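Local coordinates for BsaWI endonuclease (Geobacillus stearothermophilus, PDB 4ZSF), which probably acts as a metal-dependent restriction endonuclease of the PD-(D/E)XK class, cutting double-stranded DNA, and is bound to DNA here, at residues Ile232-Pro237 against Glu266-Gln271; Leu111-Leu116 against Ser140-Asp145; Tyr157-Ile162 against Glu251-Trp256. All coordinates share one frame; numbering follows the deposited sequence. Where two conformers were deposited one is given.

Contact 1 (Ile232-Pro237 against Glu266-Gln271)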
loop_
_atom_site.group_PDB
_atom_site.type_symbol
_atom_site.label_atom_id
_atom_site.label_comp_id
_atom_site.label_asym_id
_atom_site.label_seq_id
_atom_site.Cartn_x
_atom_site.Cartn_y
_atom_site.Cartn_z
ATOM N N ILE A 232 -31.277 3.734 0.108
ATOM C CA ILE A 232 -31.086 5.119 -0.357
ATOM C C ILE A 232 -30.664 5.053 -1.809
ATOM O O ILE A 232 -29.491 4.848 -2.087
ATOM C CB ILE A 232 -29.987 5.879 0.465
ATOM C CG1 ILE A 232 -30.301 5.810 1.947
ATOM C CG2 ILE A 232 -29.902 7.350 -0.014
ATOM C CD1 ILE A 232 -29.079 6.169 2.837
ATOM N N ASP A 233 -31.627 5.128 -2.718
ATOM C CA ASP A 233 -31.368 5.040 -4.154
ATOM C C ASP A 233 -30.681 3.713 -4.529
ATOM O O ASP A 233 -31.377 2.698 -4.659
ATOM C CB ASP A 233 -30.544 6.246 -4.613
ATOM C CG ASP A 233 -30.515 6.399 -6.139
ATOM O OD1 ASP A 233 -31.079 5.547 -6.884
ATOM O OD2 ASP A 233 -29.897 7.385 -6.573
ATOM N N ARG A 234 -29.358 3.697 -4.695
ATOM C CA ARG A 234 -28.667 2.443 -5.087
ATOM C C ARG A 234 -27.915 1.827 -3.927
ATOM O O ARG A 234 -27.158 0.877 -4.130
ATOM C CB ARG A 234 -27.674 2.715 -6.232
ATOM C CG ARG A 234 -28.361 3.253 -7.508
ATOM C CD ARG A 234 -27.260 3.806 -8.457
ATOM N NE ARG A 234 -27.769 4.281 -9.755
ATOM C CZ ARG A 234 -28.023 3.515 -10.821
ATOM N NH1 ARG A 234 -27.838 2.190 -10.775
ATOM N NH2 ARG A 234 -28.492 4.113 -11.943
ATOM N N ILE A 235 -28.153 2.334 -2.711
ATOM C CA ILE A 235 -27.512 1.763 -1.522
ATOM C C ILE A 235 -28.537 0.901 -0.805
ATOM O O ILE A 235 -29.499 1.424 -0.213
ATOM C CB ILE A 235 -27.007 2.814 -0.592
ATOM C CG1 ILE A 235 -25.949 3.704 -1.338
ATOM C CG2 ILE A 235 -26.358 2.171 0.576
ATOM C CD1 ILE A 235 -25.613 4.991 -0.554
ATOM N N TYR A 236 -28.369 -0.401 -0.914
ATOM C CA TYR A 236 -29.370 -1.349 -0.438
ATOM C C TYR A 236 -28.967 -2.143 0.809
ATOM O O TYR A 236 -27.800 -2.506 0.923
ATOM C CB TYR A 236 -29.616 -2.398 -1.526
ATOM C CG TYR A 236 -29.995 -1.809 -2.864
ATOM C CD1 TYR A 236 -31.300 -1.335 -3.102
ATOM C CD2 TYR A 236 -29.065 -1.770 -3.904
ATOM C CE1 TYR A 236 -31.655 -0.816 -4.353
ATOM C CE2 TYR A 236 -29.418 -1.251 -5.160
ATOM C CZ TYR A 236 -30.727 -0.810 -5.370
ATOM O OH TYR A 236 -31.039 -0.294 -6.637
ATOM N N PRO A 237 -29.921 -2.436 1.714
ATOM C CA PRO A 237 -29.600 -3.231 2.895
ATOM C C PRO A 237 -29.576 -4.725 2.589
ATOM O O PRO A 237 -30.433 -5.228 1.815
ATOM C CB PRO A 237 -30.721 -2.899 3.895
ATOM C CG PRO A 237 -31.941 -2.571 2.997
ATOM C CD PRO A 237 -31.289 -1.904 1.723
ATOM N N GLU A 266 -26.513 3.875 -16.306
ATOM C CA GLU A 266 -27.866 4.291 -16.028
ATOM C C GLU A 266 -28.731 3.152 -15.526
ATOM O O GLU A 266 -29.758 3.381 -14.850
ATOM C CB GLU A 266 -28.532 4.888 -17.293
ATOM C CG GLU A 266 -27.817 6.122 -17.787
ATOM C CD GLU A 266 -28.485 6.645 -19.043
ATOM O OE1 GLU A 266 -29.515 7.360 -18.909
ATOM O OE2 GLU A 266 -27.983 6.359 -20.142
ATOM N N TRP A 267 -28.321 1.930 -15.832
ATOM C CA TRP A 267 -29.136 0.764 -15.460
ATOM C C TRP A 267 -29.371 0.755 -13.943
ATOM O O TRP A 267 -28.462 1.012 -13.150
ATOM C CB TRP A 267 -28.466 -0.543 -15.880
ATOM C CG TRP A 267 -29.320 -1.783 -15.598
ATOM C CD1 TRP A 267 -30.201 -2.366 -16.484
ATOM C CD2 TRP A 267 -29.395 -2.541 -14.389
ATOM N NE1 TRP A 267 -30.804 -3.464 -15.885
ATOM C CE2 TRP A 267 -30.315 -3.596 -14.605
ATOM C CE3 TRP A 267 -28.732 -2.457 -13.145
ATOM C CZ2 TRP A 267 -30.620 -4.567 -13.614
ATOM C CZ3 TRP A 267 -29.029 -3.441 -12.136
ATOM C CH2 TRP A 267 -29.949 -4.476 -12.391
ATOM N N LYS A 268 -30.593 0.465 -13.524
ATOM C CA LYS A 268 -30.841 0.316 -12.107
ATOM C C LYS A 268 -31.874 -0.794 -11.889
ATOM O O LYS A 268 -32.791 -0.901 -12.685
ATOM C CB LYS A 268 -31.344 1.670 -11.545
ATOM C CG LYS A 268 -31.702 1.568 -10.048
ATOM C CD LYS A 268 -31.989 2.944 -9.411
ATOM C CE LYS A 268 -32.710 2.814 -8.009
ATOM N NZ LYS A 268 -33.165 4.158 -7.499
ATOM N N ALA A 269 -31.730 -1.594 -10.829
ATOM C CA ALA A 269 -32.644 -2.691 -10.568
ATOM C C ALA A 269 -34.039 -2.186 -10.221
ATOM O O ALA A 269 -34.171 -1.104 -9.637
ATOM C CB ALA A 269 -32.106 -3.528 -9.416
ATOM N N GLY A 270 -35.064 -2.952 -10.587
ATOM C CA GLY A 270 -36.394 -2.734 -10.044
ATOM C C GLY A 270 -37.164 -1.605 -10.672
ATOM O O GLY A 270 -38.144 -1.126 -10.057
ATOM N N GLN A 271 -36.773 -1.187 -11.873
ATOM C CA GLN A 271 -37.389 -0.004 -12.510
ATOM C C GLN A 271 -38.420 -0.356 -13.597
ATOM O O GLN A 271 -39.052 0.552 -14.188
ATOM C CB GLN A 271 -36.320 0.901 -13.139
ATOM C CG GLN A 271 -35.230 1.303 -12.168
ATOM C CD GLN A 271 -35.785 2.008 -10.930
ATOM O OE1 GLN A 271 -36.338 3.118 -11.040
ATOM N NE2 GLN A 271 -35.652 1.379 -9.743
HETATM O O HOH W 1 -33.993 2.669 -4.899
HETATM O O HOH W 2 -29.539 -1.158 -8.808
HETATM O O HOH W 3 -33.718 -0.393 -7.024
#

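Contact 2 (Leu111-Leu116 against Ser140-Asp145). With nucleotides of chain B; nucleotides of chain C.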
loop_
_atom_site.group_PDB
_atom_site.type_symbol
_atom_site.label_atom_id
_atom_site.label_comp_id
_atom_site.label_asym_id
_atom_site.label_seq_id
_atom_site.Cartn_x
_atom_site.Cartn_y
_atom_site.Cartn_z
ATOM N N LEU A 111 -18.013 -16.469 -8.623
ATOM C CA LEU A 111 -16.660 -16.995 -8.757
ATOM C C LEU A 111 -15.651 -16.099 -8.062
ATOM O O LEU A 111 -15.718 -14.845 -8.213
ATOM C CB LEU A 111 -16.255 -17.053 -10.233
ATOM C CG LEU A 111 -17.202 -17.729 -11.197
ATOM C CD1 LEU A 111 -16.607 -17.487 -12.592
ATOM C CD2 LEU A 111 -17.306 -19.211 -10.849
ATOM N N LEU A 112 -14.661 -16.697 -7.401
ATOM C CA LEU A 112 -13.479 -15.882 -6.988
ATOM C C LEU A 112 -12.698 -15.463 -8.208
ATOM O O LEU A 112 -12.797 -16.068 -9.267
ATOM C CB LEU A 112 -12.538 -16.660 -6.054
ATOM C CG LEU A 112 -13.257 -17.235 -4.834
ATOM C CD1 LEU A 112 -12.361 -18.340 -4.166
ATOM C CD2 LEU A 112 -13.484 -16.083 -3.815
ATOM N N GLN A 113 -11.938 -14.384 -8.102
ATOM C CA GLN A 113 -11.059 -14.020 -9.225
ATOM C C GLN A 113 -10.210 -15.220 -9.661
ATOM O O GLN A 113 -10.096 -15.492 -10.879
ATOM C CB GLN A 113 -10.174 -12.833 -8.836
ATOM C CG GLN A 113 -9.140 -12.525 -9.873
ATOM C CD GLN A 113 -8.196 -11.412 -9.415
ATOM O OE1 GLN A 113 -8.617 -10.275 -9.219
ATOM N NE2 GLN A 113 -6.922 -11.751 -9.220
ATOM N N LYS A 114 -9.624 -15.983 -8.719
ATOM C CA LYS A 114 -8.803 -17.106 -9.202
ATOM C C LYS A 114 -9.666 -18.206 -9.891
ATOM O O LYS A 114 -9.167 -18.925 -10.748
ATOM C CB LYS A 114 -7.974 -17.725 -8.065
ATOM C CG LYS A 114 -8.800 -18.478 -7.083
ATOM C CD LYS A 114 -7.916 -19.373 -6.229
ATOM C CE LYS A 114 -8.571 -19.642 -4.893
ATOM N NZ LYS A 114 -8.437 -18.475 -3.946
ATOM N N ASP A 115 -10.930 -18.350 -9.498
ATOM C CA ASP A 115 -11.849 -19.286 -10.192
ATOM C C ASP A 115 -12.029 -18.847 -11.657
ATOM O O ASP A 115 -11.929 -19.636 -12.598
ATOM C CB ASP A 115 -13.246 -19.342 -9.539
ATOM C CG ASP A 115 -13.242 -19.843 -8.119
ATOM O OD1 ASP A 115 -12.378 -20.713 -7.792
ATOM O OD2 ASP A 115 -14.142 -19.412 -7.342
ATOM N N LEU A 116 -12.374 -17.577 -11.833
ATOM C CA LEU A 116 -12.544 -17.071 -13.186
ATOM C C LEU A 116 -11.239 -17.201 -13.982
ATOM O O LEU A 116 -11.249 -17.578 -15.142
ATOM C CB LEU A 116 -12.993 -15.612 -13.158
ATOM C CG LEU A 116 -13.242 -15.047 -14.561
ATOM C CD1 LEU A 116 -14.250 -15.943 -15.381
ATOM C CD2 LEU A 116 -13.764 -13.567 -14.448
ATOM N N SER A 140 -5.705 -9.384 -14.157
ATOM C CA SER A 140 -4.307 -8.990 -14.060
ATOM C C SER A 140 -4.089 -7.892 -13.009
ATOM O O SER A 140 -3.098 -7.922 -12.249
ATOM C CB SER A 140 -3.783 -8.506 -15.432
ATOM O OG SER A 140 -2.403 -8.216 -15.326
ATOM N N SER A 141 -4.983 -6.904 -12.992
ATOM C CA SER A 141 -4.792 -5.746 -12.126
ATOM C C SER A 141 -5.568 -5.848 -10.810
ATOM O O SER A 141 -5.609 -4.900 -10.027
ATOM C CB SER A 141 -5.147 -4.486 -12.884
ATOM O OG SER A 141 -6.445 -4.639 -13.356
ATOM N N ASN A 142 -6.110 -7.034 -10.554
ATOM C CA ASN A 142 -6.695 -7.359 -9.239
ATOM C C ASN A 142 -7.795 -6.389 -8.842
ATOM O O ASN A 142 -7.987 -6.057 -7.690
ATOM C CB ASN A 142 -5.597 -7.422 -8.157
ATOM C CG ASN A 142 -4.595 -8.506 -8.450
ATOM O OD1 ASN A 142 -4.944 -9.687 -8.455
ATOM N ND2 ASN A 142 -3.356 -8.125 -8.722
ATOM N N VAL A 143 -8.583 -6.022 -9.824
ATOM C CA VAL A 143 -9.547 -4.979 -9.679
ATOM C C VAL A 143 -10.817 -5.401 -8.917
ATOM O O VAL A 143 -11.379 -4.603 -8.150
ATOM C CB VAL A 143 -9.927 -4.507 -11.118
ATOM C CG1 VAL A 143 -10.938 -3.504 -11.056
ATOM C CG2 VAL A 143 -8.681 -3.962 -11.785
ATOM N N PHE A 144 -11.331 -6.589 -9.252
ATOM C CA PHE A 144 -12.573 -7.108 -8.636
ATOM C C PHE A 144 -12.276 -8.325 -7.791
ATOM O O PHE A 144 -11.467 -9.150 -8.178
ATOM C CB PHE A 144 -13.576 -7.446 -9.731
ATOM C CG PHE A 144 -13.976 -6.229 -10.509
ATOM C CD1 PHE A 144 -14.717 -5.219 -9.893
ATOM C CD2 PHE A 144 -13.515 -6.034 -11.817
ATOM C CE1 PHE A 144 -15.028 -4.005 -10.631
ATOM C CE2 PHE A 144 -13.857 -4.878 -12.563
ATOM C CZ PHE A 144 -14.560 -3.850 -11.964
ATOM N N ASP A 145 -13.016 -8.493 -6.702
ATOM C CA ASP A 145 -12.818 -9.576 -5.741
ATOM C C ASP A 145 -13.577 -10.827 -6.200
ATOM O O ASP A 145 -13.112 -11.954 -6.079
ATOM C CB ASP A 145 -13.323 -9.084 -4.386
ATOM C CG ASP A 145 -12.522 -7.869 -3.912
ATOM O OD1 ASP A 145 -11.254 -7.960 -3.926
ATOM O OD2 ASP A 145 -13.122 -6.815 -3.602
ATOM P P DA B 13 -3.963 -20.101 -3.931
ATOM O OP1 DA B 13 -5.303 -19.846 -4.492
ATOM O OP2 DA B 13 -3.706 -21.271 -3.045
ATOM O "O5'" DA B 13 -2.961 -20.186 -5.157
ATOM C "C5'" DA B 13 -2.641 -19.030 -5.903
ATOM C "C4'" DA B 13 -1.308 -19.240 -6.590
ATOM O "O4'" DA B 13 -0.232 -18.840 -5.689
ATOM C "C3'" DA B 13 -1.002 -20.709 -6.981
ATOM O "O3'" DA B 13 -0.364 -20.755 -8.215
ATOM C "C2'" DA B 13 -0.027 -21.153 -5.901
ATOM C "C1'" DA B 13 0.741 -19.854 -5.707
ATOM N N9 DA B 13 1.549 -19.853 -4.500
ATOM C C8 DA B 13 1.348 -20.613 -3.380
ATOM N N7 DA B 13 2.293 -20.475 -2.472
ATOM C C5 DA B 13 3.188 -19.606 -3.078
ATOM C C6 DA B 13 4.393 -19.079 -2.648
ATOM N N6 DA B 13 4.921 -19.371 -1.450
ATOM N N1 DA B 13 5.058 -18.255 -3.496
ATOM C C2 DA B 13 4.497 -17.954 -4.681
ATOM N N3 DA B 13 3.361 -18.410 -5.193
ATOM C C4 DA B 13 2.749 -19.229 -4.330
ATOM P P DA C 5 1.168 -6.460 -7.935
ATOM O OP1 DA C 5 0.235 -6.402 -9.044
ATOM O OP2 DA C 5 1.948 -5.285 -7.477
ATOM O "O5'" DA C 5 0.379 -6.828 -6.560
ATOM C "C5'" DA C 5 -0.547 -7.881 -6.611
ATOM C "C4'" DA C 5 -1.373 -7.918 -5.352
ATOM O "O4'" DA C 5 -0.562 -8.432 -4.270
ATOM C "C3'" DA C 5 -1.921 -6.588 -4.918
ATOM O "O3'" DA C 5 -3.312 -6.750 -4.621
ATOM C "C2'" DA C 5 -1.107 -6.209 -3.685
ATOM C "C1'" DA C 5 -0.607 -7.588 -3.179
ATOM N N9 DA C 5 0.747 -7.616 -2.652
ATOM C C8 DA C 5 1.877 -7.044 -3.217
ATOM N N7 DA C 5 2.974 -7.241 -2.506
ATOM C C5 DA C 5 2.543 -8.096 -1.433
ATOM C C6 DA C 5 3.223 -8.715 -0.338
ATOM N N6 DA C 5 4.580 -8.656 -0.125
ATOM N N1 DA C 5 2.477 -9.471 0.510
ATOM C C2 DA C 5 1.154 -9.610 0.280
ATOM N N3 DA C 5 0.410 -9.067 -0.692
ATOM C C4 DA C 5 1.183 -8.348 -1.547
HETATM O O HOH W 4 -10.270 -8.790 -10.795
HETATM O O HOH W 5 -10.992 -12.979 -5.194
#

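Contact 3 (Tyr157-Ile162 against Glu251-Trp256)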
loop_
_atom_site.group_PDB
_atom_site.type_symbol
_atom_site.label_atom_id
_atom_site.label_comp_id
_atom_site.label_asym_id
_atom_site.label_seq_id
_atom_site.Cartn_x
_atom_site.Cartn_y
_atom_site.Cartn_z
ATOM N N TYR A 157 -21.809 -17.433 -18.836
ATOM C CA TYR A 157 -21.395 -16.079 -19.183
ATOM C C TYR A 157 -21.074 -15.280 -17.950
ATOM O O TYR A 157 -21.919 -15.225 -17.079
ATOM C CB TYR A 157 -22.506 -15.355 -19.911
ATOM C CG TYR A 157 -22.844 -16.011 -21.226
ATOM C CD1 TYR A 157 -22.158 -15.656 -22.385
ATOM C CD2 TYR A 157 -23.829 -17.022 -21.302
ATOM C CE1 TYR A 157 -22.477 -16.275 -23.631
ATOM C CE2 TYR A 157 -24.137 -17.631 -22.529
ATOM C CZ TYR A 157 -23.461 -17.257 -23.665
ATOM O OH TYR A 157 -23.794 -17.874 -24.849
ATOM N N VAL A 158 -19.913 -14.608 -17.903
ATOM C CA VAL A 158 -19.713 -13.600 -16.853
ATOM C C VAL A 158 -20.565 -12.363 -17.180
ATOM O O VAL A 158 -20.431 -11.797 -18.259
ATOM C CB VAL A 158 -18.231 -13.189 -16.740
ATOM C CG1 VAL A 158 -18.065 -12.009 -15.745
ATOM C CG2 VAL A 158 -17.436 -14.382 -16.311
ATOM N N PHE A 159 -21.420 -11.918 -16.253
ATOM C CA PHE A 159 -22.201 -10.695 -16.550
ATOM C C PHE A 159 -21.953 -9.613 -15.480
ATOM O O PHE A 159 -22.435 -8.484 -15.643
ATOM C CB PHE A 159 -23.707 -11.001 -16.640
ATOM C CG PHE A 159 -24.380 -11.382 -15.284
ATOM C CD1 PHE A 159 -24.407 -12.713 -14.845
ATOM C CD2 PHE A 159 -24.972 -10.382 -14.471
ATOM C CE1 PHE A 159 -25.032 -13.062 -13.585
ATOM C CE2 PHE A 159 -25.608 -10.707 -13.307
ATOM C CZ PHE A 159 -25.626 -11.994 -12.837
ATOM N N GLY A 160 -21.284 -9.951 -14.365
ATOM C CA GLY A 160 -21.146 -8.936 -13.327
ATOM C C GLY A 160 -19.789 -8.993 -12.630
ATOM O O GLY A 160 -19.152 -10.073 -12.589
ATOM N N CYS A 161 -19.344 -7.819 -12.163
ATOM C CA CYS A 161 -18.071 -7.613 -11.464
ATOM C C CYS A 161 -18.416 -7.088 -10.068
ATOM O O CYS A 161 -19.256 -6.185 -9.916
ATOM C CB CYS A 161 -17.246 -6.551 -12.211
ATOM S SG CYS A 161 -16.846 -6.999 -13.906
ATOM N N ILE A 162 -17.794 -7.655 -9.044
ATOM C CA ILE A 162 -18.180 -7.386 -7.674
ATOM C C ILE A 162 -16.967 -7.018 -6.816
ATOM O O ILE A 162 -15.940 -7.732 -6.803
ATOM C CB ILE A 162 -18.836 -8.659 -7.043
ATOM C CG1 ILE A 162 -20.093 -9.066 -7.849
ATOM C CG2 ILE A 162 -19.098 -8.446 -5.529
ATOM C CD1 ILE A 162 -20.470 -10.570 -7.585
ATOM N N GLU A 251 -32.300 -9.956 -12.168
ATOM C CA GLU A 251 -32.714 -8.951 -13.119
ATOM C C GLU A 251 -31.540 -8.509 -13.999
ATOM O O GLU A 251 -31.716 -8.289 -15.194
ATOM C CB GLU A 251 -33.317 -7.734 -12.420
ATOM C CG GLU A 251 -33.993 -6.838 -13.460
ATOM C CD GLU A 251 -34.598 -5.559 -12.869
ATOM O OE1 GLU A 251 -34.498 -5.329 -11.631
ATOM O OE2 GLU A 251 -35.166 -4.785 -13.671
ATOM N N ALA A 252 -30.372 -8.329 -13.385
ATOM C CA ALA A 252 -29.169 -7.945 -14.121
ATOM C C ALA A 252 -28.832 -9.009 -15.185
ATOM O O ALA A 252 -28.468 -8.671 -16.339
ATOM C CB ALA A 252 -27.995 -7.789 -13.136
ATOM N N ALA A 253 -28.920 -10.282 -14.796
ATOM C CA ALA A 253 -28.521 -11.357 -15.750
ATOM C C ALA A 253 -29.452 -11.319 -16.977
ATOM O O ALA A 253 -29.003 -11.454 -18.144
ATOM C CB ALA A 253 -28.529 -12.766 -15.078
ATOM N N GLU A 254 -30.731 -11.130 -16.705
ATOM C CA GLU A 254 -31.730 -11.079 -17.757
ATOM C C GLU A 254 -31.397 -9.951 -18.734
ATOM O O GLU A 254 -31.350 -10.141 -19.957
ATOM C CB GLU A 254 -33.116 -10.882 -17.130
ATOM C CG GLU A 254 -34.184 -10.285 -18.088
ATOM C CD GLU A 254 -34.594 -11.230 -19.219
ATOM O OE1 GLU A 254 -34.492 -12.469 -19.034
ATOM O OE2 GLU A 254 -35.020 -10.721 -20.301
ATOM N N ASP A 255 -31.133 -8.780 -18.176
ATOM C CA ASP A 255 -30.909 -7.588 -19.009
ATOM C C ASP A 255 -29.547 -7.669 -19.692
ATOM O O ASP A 255 -29.407 -7.151 -20.784
ATOM C CB ASP A 255 -31.038 -6.307 -18.217
ATOM C CG ASP A 255 -32.500 -5.932 -17.945
ATOM O OD1 ASP A 255 -33.471 -6.541 -18.533
ATOM O OD2 ASP A 255 -32.709 -5.021 -17.133
ATOM N N TRP A 256 -28.543 -8.293 -19.056
ATOM C CA TRP A 256 -27.260 -8.431 -19.711
ATOM C C TRP A 256 -27.370 -9.370 -20.908
ATOM O O TRP A 256 -26.785 -9.127 -21.997
ATOM C CB TRP A 256 -26.225 -8.929 -18.694
ATOM C CG TRP A 256 -24.842 -8.937 -19.205
ATOM C CD1 TRP A 256 -23.876 -7.973 -18.988
ATOM C CD2 TRP A 256 -24.204 -9.998 -19.924
ATOM N NE1 TRP A 256 -22.675 -8.369 -19.548
ATOM C CE2 TRP A 256 -22.850 -9.608 -20.137
ATOM C CE3 TRP A 256 -24.647 -11.228 -20.418
ATOM C CZ2 TRP A 256 -21.924 -10.422 -20.824
ATOM C CZ3 TRP A 256 -23.734 -12.032 -21.151
ATOM C CH2 TRP A 256 -22.381 -11.628 -21.325
#

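Contact 1 (Ile232-Pro237 against Glu266-Gln271)
The Arg234 guanidinium has Lys268 over one face, with Lys268 CB 3.6 Å from Arg234 NH1. Its edge meets the backbone carbonyls of Glu266 and Trp267. The Tyr236 ring carries Arg234 C toward the rim of one face, and His248 meets this ring edge-to-face. The main edge bond runs from Arg234 NH1 to Trp267 O, 2.7 Å, nearly straight at 167° and in the guanidinium plane. Arg234 NH2 adds weak bonds to Glu266 O and Trp267 O, each 3.3 Å. NH1 is also bonded to His221 O, so the group is gripped from both the tail and a loop.

Lys268 starts with CG anti to the backbone N (chi1 177°) and stays extended. It passes Tyr236, where Lys268 CE lies 3.8 Å from Tyr236 OH. Its NZ then forms a salt bridge with Asp233 OD1, 2.6 Å, on the anti side of the carboxylate and 23° out of its plane. One water joins Lys268 NZ to Asp233 O. Two more link Tyr236 OH to Ala269 N and Ala269 O.

A type II' turn, Ile232 to Ile235, leads into edge strand 235-238 and presents Asp233 and Arg234 to the C-terminal tail that follows helix 243-258. The Asp233 side chain is about 4 Å from a bound calcium ion. Lys268 NZ and Arg234 NE are 5.8 Å apart, so the Asp233 carboxylate probably offsets the repulsion of these like charges.

Contact 2 (Leu111-Leu116 against Ser140-Asp145)
Gln113 and Asp145 bring the two backbones closest, with their CA atoms 5.9 Å apart, and a weak bond runs from Gln113 N to Asp145 O. A water also bridges this pair: it donates to Asp145 O and accepts weakly from Gln113 N.

Gln113 carries most of the side-chain contact. Its CG is anti to the backbone N (chi1 173°), and the chain continues extended toward 140-145. The amide NE2 donates to Asn142 OD1 at 3.0 Å. This bond is nearly straight at 174°, and the acceptor lies in the Gln113 amide plane. The two side chains cross at about a right angle, with their amide planes 26° apart. The other branch, Gln113 OE1, takes a bond of 2.7 Å from a water that in turn accepts from Phe144 N. Gln113 OE1 also lies 3.2 Å from Phe144 O; both are acceptors, so this pair is no bond.

Asn142 has positive phi and is the C-prime residue of a Schellman motif that ends helix 129-140. Leu112 stands at the N-cap position of helix 113-121. Gln113 thus ties the start of one helix to the end of another. Leu112 N is bonded to Asp115 OD2, which also forms a salt bridge with Lys96.

The bound DNA lies close by. Lys114 CD is 3.2 Å from OP1 of DA13 of chain B. Asn142 ND2 is 3.5 Å from C5' of DA5 of chain C.

Contact 3 (Tyr157-Ile162 against Glu251-Trp256)
Phe159 and Trp256 lead the CH-pi contacts. Phe159 CB sits over the five-membered ring of Trp256, 3.5 Å from its centroid and 17° off the ring normal. The Phe159 ring in turn receives Ala253 CB over one face, 3.8 Å from the ring centroid. The helix supplies a methyl to the phenyl ring, and the strand a methylene to the indole. With chi1 at 69°, Phe159 CG lies between the backbone N and the carbonyl carbon, and its ring meets Ala252 and Ala253.

Apolar contacts fill in around these. Ala252 CB approaches Phe159 CE2 obliquely at 3.8 Å. At the far end of the indole, Trp256 CZ3 meets Tyr157 CB, also at 3.8 Å, and the two side chains cross at about a right angle.

Val158 O also packs against the indole, 3.3 Å from Trp256 CZ2. No hydrogen bond joins the two segments.

Phe159 and Gly160 both face Ile148 on the adjacent strand, a classic beta bulge. The axes of strand 157-162 and helix 251-256 come within 8.6 Å, with 130° between their N-to-C directions. This is a helix packed on a central mixed sheet, as in the alpha/beta core of PD-(D/E)XK nucleases.

In the fold
From the N terminus, contact 2 closes first. It joins the end of edge strand 108-112 and the start of helix 113-121 to the loop after helix 129-140. The chain then returns to the sheet through strand 146-152, and strand 155-165 opens contact 3. Contact 1 opens at 232-237, on the opposite edge strand. Helix 243-258 returns to close contact 3, and the tail at 266-271 closes contact 1. Contacts 1 and 3 therefore cross, while contact 2 precedes both. Trp267 and Gly270 in the tail bond to Asp255 and Glu251 of the helix. A bond from Asp145 N to Ile162 O joins contacts 2 and 3. All three contacts reach the same sheet.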